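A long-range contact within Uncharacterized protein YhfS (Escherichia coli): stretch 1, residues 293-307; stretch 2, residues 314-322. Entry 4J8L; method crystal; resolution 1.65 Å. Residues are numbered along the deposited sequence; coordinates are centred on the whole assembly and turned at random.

Stretch 1 (293-307) VLEEAQKRGALPYPV
Stretch 2 (314-322) EIPPLFYRL

Helix 293-299 runs nearly antiparallel to strand 318-320 (axes 158° apart, 8.4 Å at closest approach), and the loop after the helix comes back alongside stretch 2. Together the stretches bury 790 Å².

The register is fixed at one beta bridge, Leu 303 with Leu 318 (CA-CA 4.5 Å). Leu 303, extended at phi/psi -67/135, satisfies both backbone groups: its N donates to Pro 317 O (2.8 Å, 152°), and its O accepts from Phe 319 N (3.2 Å, 149°). Proline lacks an amide proton, but its carbonyl can still accept; Pro 317 O also receives a CA-H...O contact from Ala 302 CA (3.3 Å). Farther along, Val 307 N donates to Glu 314 OE1 (2.8 Å, 168°), the straightest of the three bonds; the Glu 314 rotamer (chi1 m, chi2 t) brings this buried carboxylate to the amide, and OE2 is bonded just outside the stretches.

Phe 319 O has no amide partner across the interface. Water 1 lies 2.9 Å from Phe 319 O and 3.1 Å from Leu 294 O; water 2 lies 3.0 Å from Phe 319 O and 2.7 Å from Pro 304 O, so solvent links helix, loop and strand.

Apolar packing surrounds this polar frame. Phe 319 (chi1 -79°) points toward stretch 1, where small side chains admit its ring: Ala 297 CB is 3.5 Å from Phe 319 CD2, and Ala 302 CB 3.5 Å from Phe 319 CD1. Leu 294 (m, t) brings CD2 to 3.8 Å from Phe 319 CB. Leu 303 (m, t) places CD2 3.9 Å from Pro 316 CG. Tyr 320 (chi1 t) offers a ring face to Pro 306, whose CD sits 3.7 Å from the Tyr 320 ring centroid, 24° off the normal: a CH-pi contact. Gly 301, at phi/psi 102/-9, suits a turn where a CB would jam against the preceding carbonyl.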

# COMPACT_ATOMS: atom_id res chain seq x y z
N VAL A 293 1.09 7.59 -27.03
CA VAL A 293 2.00 6.54 -26.59
C VAL A 293 1.26 5.49 -25.78
O VAL A 293 1.48 4.29 -25.94
CB VAL A 293 3.20 7.11 -25.79
CG1 VAL A 293 3.95 5.99 -25.07
CG2 VAL A 293 4.14 7.90 -26.72
N LEU A 294 0.35 5.95 -24.92
CA LEU A 294 -0.42 5.02 -24.09
C LEU A 294 -1.28 4.11 -24.95
O LEU A 294 -1.39 2.91 -24.68
CB LEU A 294 -1.28 5.77 -23.07
CG LEU A 294 -0.50 6.48 -21.96
CD1 LEU A 294 -1.46 7.21 -21.01
CD2 LEU A 294 0.39 5.50 -21.20
N GLU A 295 -1.88 4.67 -26.00
CA GLU A 295 -2.70 3.89 -26.92
C GLU A 295 -1.87 2.83 -27.64
O GLU A 295 -2.25 1.66 -27.72
CB GLU A 295 -3.40 4.80 -27.94
CG GLU A 295 -4.28 4.03 -28.93
CD GLU A 295 -4.97 4.94 -29.93
OE1 GLU A 295 -5.42 4.42 -30.98
OE2 GLU A 295 -5.06 6.16 -29.68
N GLU A 296 -0.71 3.24 -28.16
CA GLU A 296 0.16 2.31 -28.87
C GLU A 296 0.76 1.26 -27.93
O GLU A 296 0.98 0.12 -28.33
CB GLU A 296 1.27 3.05 -29.61
CG GLU A 296 0.76 3.95 -30.74
CD GLU A 296 -0.05 3.20 -31.79
OE1 GLU A 296 0.23 2.00 -32.03
OE2 GLU A 296 -0.96 3.81 -32.39
N ALA A 297 1.03 1.64 -26.68
CA ALA A 297 1.65 0.70 -25.74
C ALA A 297 0.69 -0.43 -25.40
O ALA A 297 1.12 -1.58 -25.24
CB ALA A 297 2.11 1.42 -24.47
N GLN A 298 -0.60 -0.11 -25.29
CA GLN A 298 -1.59 -1.13 -24.95
C GLN A 298 -1.62 -2.20 -26.03
O GLN A 298 -1.80 -3.39 -25.74
CB GLN A 298 -2.98 -0.50 -24.75
CG GLN A 298 -4.07 -1.50 -24.33
CD GLN A 298 -4.62 -2.33 -25.48
OE1 GLN A 298 -4.69 -1.88 -26.64
NE2 GLN A 298 -5.02 -3.56 -25.18
N LYS A 299 -1.45 -1.79 -27.29
CA LYS A 299 -1.49 -2.75 -28.40
C LYS A 299 -0.31 -3.70 -28.30
O LYS A 299 -0.38 -4.85 -28.76
CB LYS A 299 -1.45 -2.02 -29.75
CG LYS A 299 -2.64 -1.11 -30.00
CD LYS A 299 -2.45 -0.32 -31.30
CE LYS A 299 -3.59 0.65 -31.52
NZ LYS A 299 -3.35 1.51 -32.72
N ARG A 300 0.76 -3.22 -27.69
CA ARG A 300 1.99 -3.99 -27.58
C ARG A 300 2.14 -4.65 -26.20
O ARG A 300 3.24 -4.99 -25.76
CB ARG A 300 3.19 -3.10 -27.92
CG ARG A 300 3.18 -2.70 -29.38
CD ARG A 300 4.15 -1.59 -29.68
NE ARG A 300 4.18 -1.31 -31.11
CZ ARG A 300 3.29 -0.55 -31.74
NH1 ARG A 300 2.31 0.03 -31.06
NH2 ARG A 300 3.40 -0.36 -33.05
N GLY A 301 1.01 -4.83 -25.52
CA GLY A 301 0.98 -5.63 -24.31
C GLY A 301 0.96 -4.92 -22.97
O GLY A 301 0.79 -5.55 -21.92
N ALA A 302 1.16 -3.60 -22.97
CA ALA A 302 1.08 -2.85 -21.71
C ALA A 302 -0.35 -2.87 -21.19
O ALA A 302 -1.30 -2.72 -21.96
CB ALA A 302 1.53 -1.42 -21.93
N LEU A 303 -0.50 -3.05 -19.88
CA LEU A 303 -1.82 -2.92 -19.27
C LEU A 303 -2.28 -1.46 -19.36
O LEU A 303 -1.50 -0.55 -19.08
CB LEU A 303 -1.79 -3.35 -17.81
CG LEU A 303 -1.29 -4.77 -17.55
CD1 LEU A 303 -1.48 -5.11 -16.07
CD2 LEU A 303 -2.02 -5.77 -18.44
N PRO A 304 -3.53 -1.24 -19.76
CA PRO A 304 -4.00 0.14 -19.96
C PRO A 304 -4.69 0.76 -18.74
O PRO A 304 -4.93 1.96 -18.72
CB PRO A 304 -5.00 -0.01 -21.11
CG PRO A 304 -5.57 -1.37 -20.91
CD PRO A 304 -4.42 -2.22 -20.40
N TYR A 305 -5.01 -0.05 -17.74
CA TYR A 305 -5.59 0.45 -16.49
C TYR A 305 -5.29 -0.58 -15.42
O TYR A 305 -5.00 -1.73 -15.74
CB TYR A 305 -7.10 0.68 -16.61
CG TYR A 305 -7.83 -0.41 -17.36
CD1 TYR A 305 -8.17 -1.61 -16.73
CD2 TYR A 305 -8.17 -0.25 -18.69
CE1 TYR A 305 -8.83 -2.61 -17.43
CE2 TYR A 305 -8.82 -1.25 -19.40
CZ TYR A 305 -9.15 -2.42 -18.77
OH TYR A 305 -9.81 -3.41 -19.48
N PRO A 306 -5.34 -0.17 -14.15
CA PRO A 306 -5.01 -1.11 -13.08
C PRO A 306 -6.19 -1.95 -12.62
O PRO A 306 -7.35 -1.68 -12.96
CB PRO A 306 -4.57 -0.18 -11.94
CG PRO A 306 -5.42 1.06 -12.15
CD PRO A 306 -5.48 1.21 -13.66
N VAL A 307 -5.87 -2.97 -11.82
CA VAL A 307 -6.88 -3.79 -11.18
C VAL A 307 -6.77 -3.62 -9.67
O VAL A 307 -7.69 -3.12 -9.02
CB VAL A 307 -6.71 -5.28 -11.57
CG1 VAL A 307 -7.84 -6.13 -10.98
CG2 VAL A 307 -6.66 -5.42 -13.10
N GLU A 314 -1.83 -8.78 -12.50
CA GLU A 314 -1.17 -7.71 -13.23
C GLU A 314 0.29 -8.03 -13.51
O GLU A 314 1.20 -7.61 -12.78
CB GLU A 314 -1.36 -6.38 -12.48
CG GLU A 314 -2.81 -5.89 -12.59
CD GLU A 314 -3.20 -4.94 -11.48
OE1 GLU A 314 -3.15 -3.71 -11.72
OE2 GLU A 314 -3.57 -5.41 -10.37
N ILE A 315 0.49 -8.82 -14.56
CA ILE A 315 1.81 -9.32 -14.91
C ILE A 315 2.58 -8.42 -15.90
O ILE A 315 3.72 -8.02 -15.61
CB ILE A 315 1.70 -10.80 -15.37
CG1 ILE A 315 1.43 -11.67 -14.12
CG2 ILE A 315 2.95 -11.23 -16.13
CD1 ILE A 315 0.93 -13.07 -14.42
N PRO A 316 1.98 -8.08 -17.05
CA PRO A 316 2.66 -7.16 -17.97
C PRO A 316 2.77 -5.77 -17.34
O PRO A 316 2.06 -5.47 -16.37
CB PRO A 316 1.72 -7.11 -19.19
CG PRO A 316 0.85 -8.32 -19.08
CD PRO A 316 0.67 -8.50 -17.60
N PRO A 317 3.66 -4.92 -17.87
CA PRO A 317 3.83 -3.60 -17.25
C PRO A 317 2.59 -2.73 -17.48
O PRO A 317 1.95 -2.84 -18.53
CB PRO A 317 5.02 -3.02 -18.01
CG PRO A 317 4.93 -3.66 -19.38
CD PRO A 317 4.46 -5.07 -19.10
N LEU A 318 2.28 -1.88 -16.51
CA LEU A 318 1.19 -0.91 -16.65
C LEU A 318 1.76 0.40 -17.19
O LEU A 318 2.69 0.94 -16.60
CB LEU A 318 0.55 -0.66 -15.29
CG LEU A 318 -0.47 0.48 -15.12
CD1 LEU A 318 -1.78 0.15 -15.81
CD2 LEU A 318 -0.68 0.72 -13.63
N PHE A 319 1.22 0.86 -18.31
CA PHE A 319 1.51 2.21 -18.86
C PHE A 319 0.19 2.97 -18.70
O PHE A 319 -0.81 2.59 -19.31
CB PHE A 319 1.83 2.14 -20.35
CG PHE A 319 3.24 1.69 -20.69
CD1 PHE A 319 3.81 0.56 -20.11
CD2 PHE A 319 3.96 2.37 -21.67
CE1 PHE A 319 5.10 0.15 -20.47
CE2 PHE A 319 5.24 1.97 -22.04
CZ PHE A 319 5.81 0.85 -21.45
N TYR A 320 0.19 4.03 -17.87
CA TYR A 320 -1.05 4.62 -17.38
C TYR A 320 -0.96 6.14 -17.34
O TYR A 320 0.14 6.70 -17.32
CB TYR A 320 -1.34 4.09 -15.97
CG TYR A 320 -2.78 4.21 -15.49
CD1 TYR A 320 -3.84 3.95 -16.36
CD2 TYR A 320 -3.07 4.57 -14.18
CE1 TYR A 320 -5.16 4.05 -15.92
CE2 TYR A 320 -4.38 4.67 -13.74
CZ TYR A 320 -5.43 4.41 -14.62
OH TYR A 320 -6.73 4.50 -14.19
N ARG A 321 -2.11 6.79 -17.32
CA ARG A 321 -2.16 8.23 -17.10
C ARG A 321 -1.63 8.63 -15.72
O ARG A 321 -1.43 7.79 -14.85
CB ARG A 321 -3.60 8.73 -17.27
CG ARG A 321 -4.60 8.07 -16.32
CD ARG A 321 -6.04 8.44 -16.68
NE ARG A 321 -6.96 8.20 -15.57
CZ ARG A 321 -7.80 7.17 -15.49
NH1 ARG A 321 -7.85 6.26 -16.46
NH2 ARG A 321 -8.59 7.04 -14.43
N LEU A 322 -1.39 9.92 -15.54
CA LEU A 322 -0.97 10.46 -14.25
C LEU A 322 -2.13 10.46 -13.26
O LEU A 322 -3.30 10.38 -13.65
CB LEU A 322 -0.43 11.88 -14.42
CG LEU A 322 0.69 12.02 -15.46
CD1 LEU A 322 1.09 13.47 -15.66
CD2 LEU A 322 1.90 11.18 -15.04
O HOH W 1 -1.54 1.62 -21.90
O HOH W 2 -3.45 3.60 -20.33